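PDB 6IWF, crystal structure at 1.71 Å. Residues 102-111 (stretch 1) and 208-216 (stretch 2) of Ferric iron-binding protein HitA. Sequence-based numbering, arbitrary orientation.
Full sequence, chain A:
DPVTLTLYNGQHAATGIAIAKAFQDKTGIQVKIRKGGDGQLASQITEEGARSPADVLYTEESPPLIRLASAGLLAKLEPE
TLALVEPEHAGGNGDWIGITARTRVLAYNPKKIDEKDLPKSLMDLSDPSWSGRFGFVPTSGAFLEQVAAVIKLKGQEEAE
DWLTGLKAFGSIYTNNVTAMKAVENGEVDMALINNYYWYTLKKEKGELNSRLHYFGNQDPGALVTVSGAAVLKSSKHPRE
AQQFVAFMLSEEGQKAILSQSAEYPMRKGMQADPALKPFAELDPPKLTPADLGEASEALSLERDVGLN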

# COMPACT_ATOMS: atom_id res chain seq x y z
N ARG A 102 -0.03 4.94 -3.39
CA ARG A 102 -0.85 5.62 -2.40
C ARG A 102 0.07 6.47 -1.53
O ARG A 102 1.30 6.32 -1.58
CB ARG A 102 -1.57 4.63 -1.49
CG ARG A 102 -0.54 4.02 -0.59
CD ARG A 102 -0.75 2.61 -0.29
NE ARG A 102 -0.91 1.77 -1.47
CZ ARG A 102 -1.39 0.54 -1.38
NH1 ARG A 102 -1.53 -0.20 -2.46
NH2 ARG A 102 -1.74 0.07 -0.19
N THR A 103 -0.51 7.31 -0.68
CA THR A 103 0.30 8.17 0.16
C THR A 103 -0.20 8.15 1.60
O THR A 103 -1.40 8.08 1.86
CB THR A 103 0.32 9.64 -0.38
OG1 THR A 103 1.20 10.44 0.43
CG2 THR A 103 -1.07 10.28 -0.41
N ARG A 104 0.74 8.22 2.54
CA ARG A 104 0.38 8.41 3.93
C ARG A 104 -0.15 9.83 4.13
O ARG A 104 0.30 10.78 3.48
CB ARG A 104 1.58 8.16 4.85
CG ARG A 104 2.22 6.78 4.65
CD ARG A 104 1.39 5.71 5.27
NE ARG A 104 1.33 5.82 6.73
CZ ARG A 104 0.58 5.00 7.46
NH1 ARG A 104 -0.13 4.06 6.86
NH2 ARG A 104 0.54 5.12 8.78
N VAL A 105 -1.11 9.96 5.04
CA VAL A 105 -1.72 11.24 5.38
C VAL A 105 -1.95 11.28 6.88
O VAL A 105 -1.72 10.29 7.59
CB VAL A 105 -3.04 11.48 4.62
CG1 VAL A 105 -2.80 11.50 3.13
CG2 VAL A 105 -4.06 10.40 4.99
N LEU A 106 -2.41 12.43 7.36
CA LEU A 106 -2.90 12.60 8.72
C LEU A 106 -4.39 12.96 8.63
O LEU A 106 -4.74 14.08 8.24
CB LEU A 106 -2.09 13.69 9.46
CG LEU A 106 -2.47 13.92 10.93
CD1 LEU A 106 -2.00 12.76 11.81
CD2 LEU A 106 -1.82 15.22 11.39
N ALA A 107 -5.27 12.02 8.94
CA ALA A 107 -6.69 12.36 9.00
C ALA A 107 -6.95 13.09 10.31
O ALA A 107 -6.35 12.75 11.34
CB ALA A 107 -7.57 11.12 8.89
N TYR A 108 -7.79 14.12 10.28
CA TYR A 108 -8.04 14.87 11.51
C TYR A 108 -9.47 15.38 11.52
O TYR A 108 -10.11 15.53 10.48
CB TYR A 108 -7.05 16.03 11.69
CG TYR A 108 -7.24 17.20 10.73
CD1 TYR A 108 -6.78 17.13 9.42
CD2 TYR A 108 -7.84 18.37 11.15
CE1 TYR A 108 -6.94 18.19 8.54
CE2 TYR A 108 -8.01 19.46 10.26
CZ TYR A 108 -7.56 19.35 8.96
OH TYR A 108 -7.71 20.39 8.07
N ASN A 109 -9.96 15.65 12.74
CA ASN A 109 -11.30 16.18 12.94
C ASN A 109 -11.18 17.68 13.17
O ASN A 109 -10.65 18.09 14.22
CB ASN A 109 -11.97 15.51 14.13
CG ASN A 109 -13.39 16.02 14.36
OD1 ASN A 109 -13.81 17.03 13.80
ND2 ASN A 109 -14.13 15.32 15.22
N PRO A 110 -11.61 18.53 12.23
CA PRO A 110 -11.41 19.98 12.41
C PRO A 110 -12.26 20.58 13.51
O PRO A 110 -12.02 21.73 13.88
CB PRO A 110 -11.78 20.57 11.04
CG PRO A 110 -12.59 19.52 10.36
CD PRO A 110 -12.19 18.19 10.92
N LYS A 111 -13.25 19.85 14.04
CA LYS A 111 -13.95 20.32 15.22
C LYS A 111 -13.12 20.16 16.48
O LYS A 111 -13.36 20.86 17.47
CB LYS A 111 -15.27 19.56 15.38
CG LYS A 111 -16.13 19.58 14.13
CD LYS A 111 -17.24 20.60 14.25
CE LYS A 111 -18.59 19.91 14.46
NZ LYS A 111 -19.68 20.91 14.65
N LEU A 208 -18.18 14.11 4.74
CA LEU A 208 -17.45 13.78 5.97
C LEU A 208 -17.16 15.02 6.80
O LEU A 208 -17.00 16.13 6.27
CB LEU A 208 -16.13 13.07 5.66
CG LEU A 208 -16.23 11.65 5.09
CD1 LEU A 208 -14.85 11.00 5.02
CD2 LEU A 208 -17.20 10.79 5.91
N ASN A 209 -17.08 14.81 8.11
CA ASN A 209 -16.57 15.82 9.03
C ASN A 209 -15.04 15.88 8.99
O ASN A 209 -14.45 16.97 9.03
CB ASN A 209 -17.03 15.51 10.46
CG ASN A 209 -18.48 15.83 10.68
OD1 ASN A 209 -19.01 16.79 10.11
ND2 ASN A 209 -19.15 15.02 11.50
N SER A 210 -14.40 14.73 8.91
CA SER A 210 -12.95 14.66 8.97
C SER A 210 -12.34 15.18 7.67
O SER A 210 -12.97 15.22 6.61
CB SER A 210 -12.50 13.22 9.24
OG SER A 210 -12.79 12.40 8.13
N ARG A 211 -11.07 15.59 7.77
CA ARG A 211 -10.33 16.09 6.63
C ARG A 211 -8.96 15.42 6.60
O ARG A 211 -8.53 14.80 7.58
CB ARG A 211 -10.21 17.62 6.66
CG ARG A 211 -11.59 18.33 6.68
CD ARG A 211 -11.51 19.84 6.41
NE ARG A 211 -10.52 20.52 7.25
CZ ARG A 211 -10.62 21.77 7.69
NH1 ARG A 211 -9.65 22.29 8.44
NH2 ARG A 211 -11.70 22.51 7.38
N LEU A 212 -8.28 15.56 5.48
CA LEU A 212 -6.94 15.00 5.31
C LEU A 212 -5.92 16.12 5.34
O LEU A 212 -6.07 17.13 4.64
CB LEU A 212 -6.82 14.22 4.00
CG LEU A 212 -7.66 12.95 3.94
CD1 LEU A 212 -7.23 12.10 2.75
CD2 LEU A 212 -7.55 12.16 5.24
N HIS A 213 -4.89 15.92 6.14
CA HIS A 213 -3.72 16.78 6.15
C HIS A 213 -2.57 16.04 5.47
O HIS A 213 -2.31 14.88 5.77
CB HIS A 213 -3.33 17.14 7.58
CG HIS A 213 -2.09 17.97 7.66
ND1 HIS A 213 -2.05 19.28 7.22
CD2 HIS A 213 -0.85 17.67 8.08
CE1 HIS A 213 -0.83 19.75 7.39
NE2 HIS A 213 -0.08 18.80 7.92
N TYR A 214 -1.88 16.73 4.57
CA TYR A 214 -0.71 16.18 3.90
C TYR A 214 0.53 16.85 4.49
O TYR A 214 0.64 18.08 4.48
CB TYR A 214 -0.79 16.41 2.39
CG TYR A 214 -1.89 15.62 1.76
CD1 TYR A 214 -3.21 16.05 1.85
CD2 TYR A 214 -1.62 14.43 1.12
CE1 TYR A 214 -4.22 15.32 1.29
CE2 TYR A 214 -2.63 13.68 0.56
CZ TYR A 214 -3.92 14.13 0.64
OH TYR A 214 -4.92 13.37 0.09
N PHE A 215 1.44 16.03 5.01
CA PHE A 215 2.65 16.59 5.62
C PHE A 215 3.52 17.30 4.59
O PHE A 215 4.09 18.36 4.86
CB PHE A 215 3.45 15.49 6.32
CG PHE A 215 2.90 15.07 7.66
CD1 PHE A 215 2.94 15.93 8.75
CD2 PHE A 215 2.39 13.79 7.83
CE1 PHE A 215 2.45 15.53 10.00
CE2 PHE A 215 1.89 13.39 9.08
CZ PHE A 215 1.94 14.25 10.16
N GLY A 216 3.62 16.73 3.39
CA GLY A 216 4.49 17.26 2.36
C GLY A 216 5.93 17.43 2.81
O GLY A 216 6.38 16.72 3.71
O HOH W 1 1.25 13.33 4.22

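Strand 102-108 and the short strand 211-213 of HitA, at least 99 residues apart in sequence wherever they touch, pair as antiparallel neighbours and bury 728 Å² between the two stretches. Y108 and R211 cover the most surface, with L106 next, and all three sit in hydrogen-bonded pairs of the ladder. Y108 faces R211 through two backbone bonds, Y108 N to R211 O and R211 N to Y108 O, both 2.9 Å and close to straight. Two residues along, L106 and H213 repeat the pattern: L106 N donates to H213 O at 2.9 Å and H213 N to L106 O at 2.8 Å. Between these pairs lies the non-hydrogen-bonded pair A107 and L212, where the CA atoms come to 4.5 Å and A107 CA approaches R211 O at 3.4 Å in a CA-H...O contact.

The side chains of Y108 and R211 emerge on the same face of the sheet and join again at their ends. The phenol, with chi1 p, carries its hydroxyl to the guanidinium, which meets it edge-on: R211 NE donates to Y108 OH at 2.9 Å and R211 NH1 to the same Y108 OH at 2.7 Å. One oxygen thus receives two N-H groups, a fork that bends both bonds, with angles of 138° and 144°. Tyrosine suits the place because its ring supplies apolar surface, Y108 CE1 lying 3.9 Å from H213 CB, while its hydroxyl offers an acceptor to the arginine. Although R211 is exposed, its long side chain is held on this side of the contact. P110 CB lies over one face of the guanidinium, 3.7 Å from R211 CZ, so the flat group has an apolar neighbour over its face and a polar one at its edge. The proline ring also borders the loop before the strand, with P110 CD 3.2 Å from N209 O; having no N-H, P110 adds no backbone donor here. Beside it, S210 CA makes a CA-H...O contact of 3.3 Å with Y108 O, which also accepts the R211 bond.

L106 shares the face of Y108, R211 and H213. Its CB lies 4.1 Å from H213 CB and 4.0 Å from F215 CE2, so the buried leucine packs against both the paired histidine and a phenylalanine beyond the strand. A107 and L212 occupy the other face. The small methyl of A107 meets the longer leucine, A107 CB to L212 CD2 at 3.8 Å, and V105 CG2 reaches the same L212 CD2 at 3.9 Å. V105 CG1 also touches Y214 CE2 at 3.4 Å: the tyrosine's CA-to-CB bond points away, but its ring comes nearer, with T103 CG2 at the ring edge, 3.9 Å from Y214 CE2. Past the ladder, water 1 replaces direct pairing, donating to R104 O at 2.8 Å and accepting from F215 N at 2.8 Å.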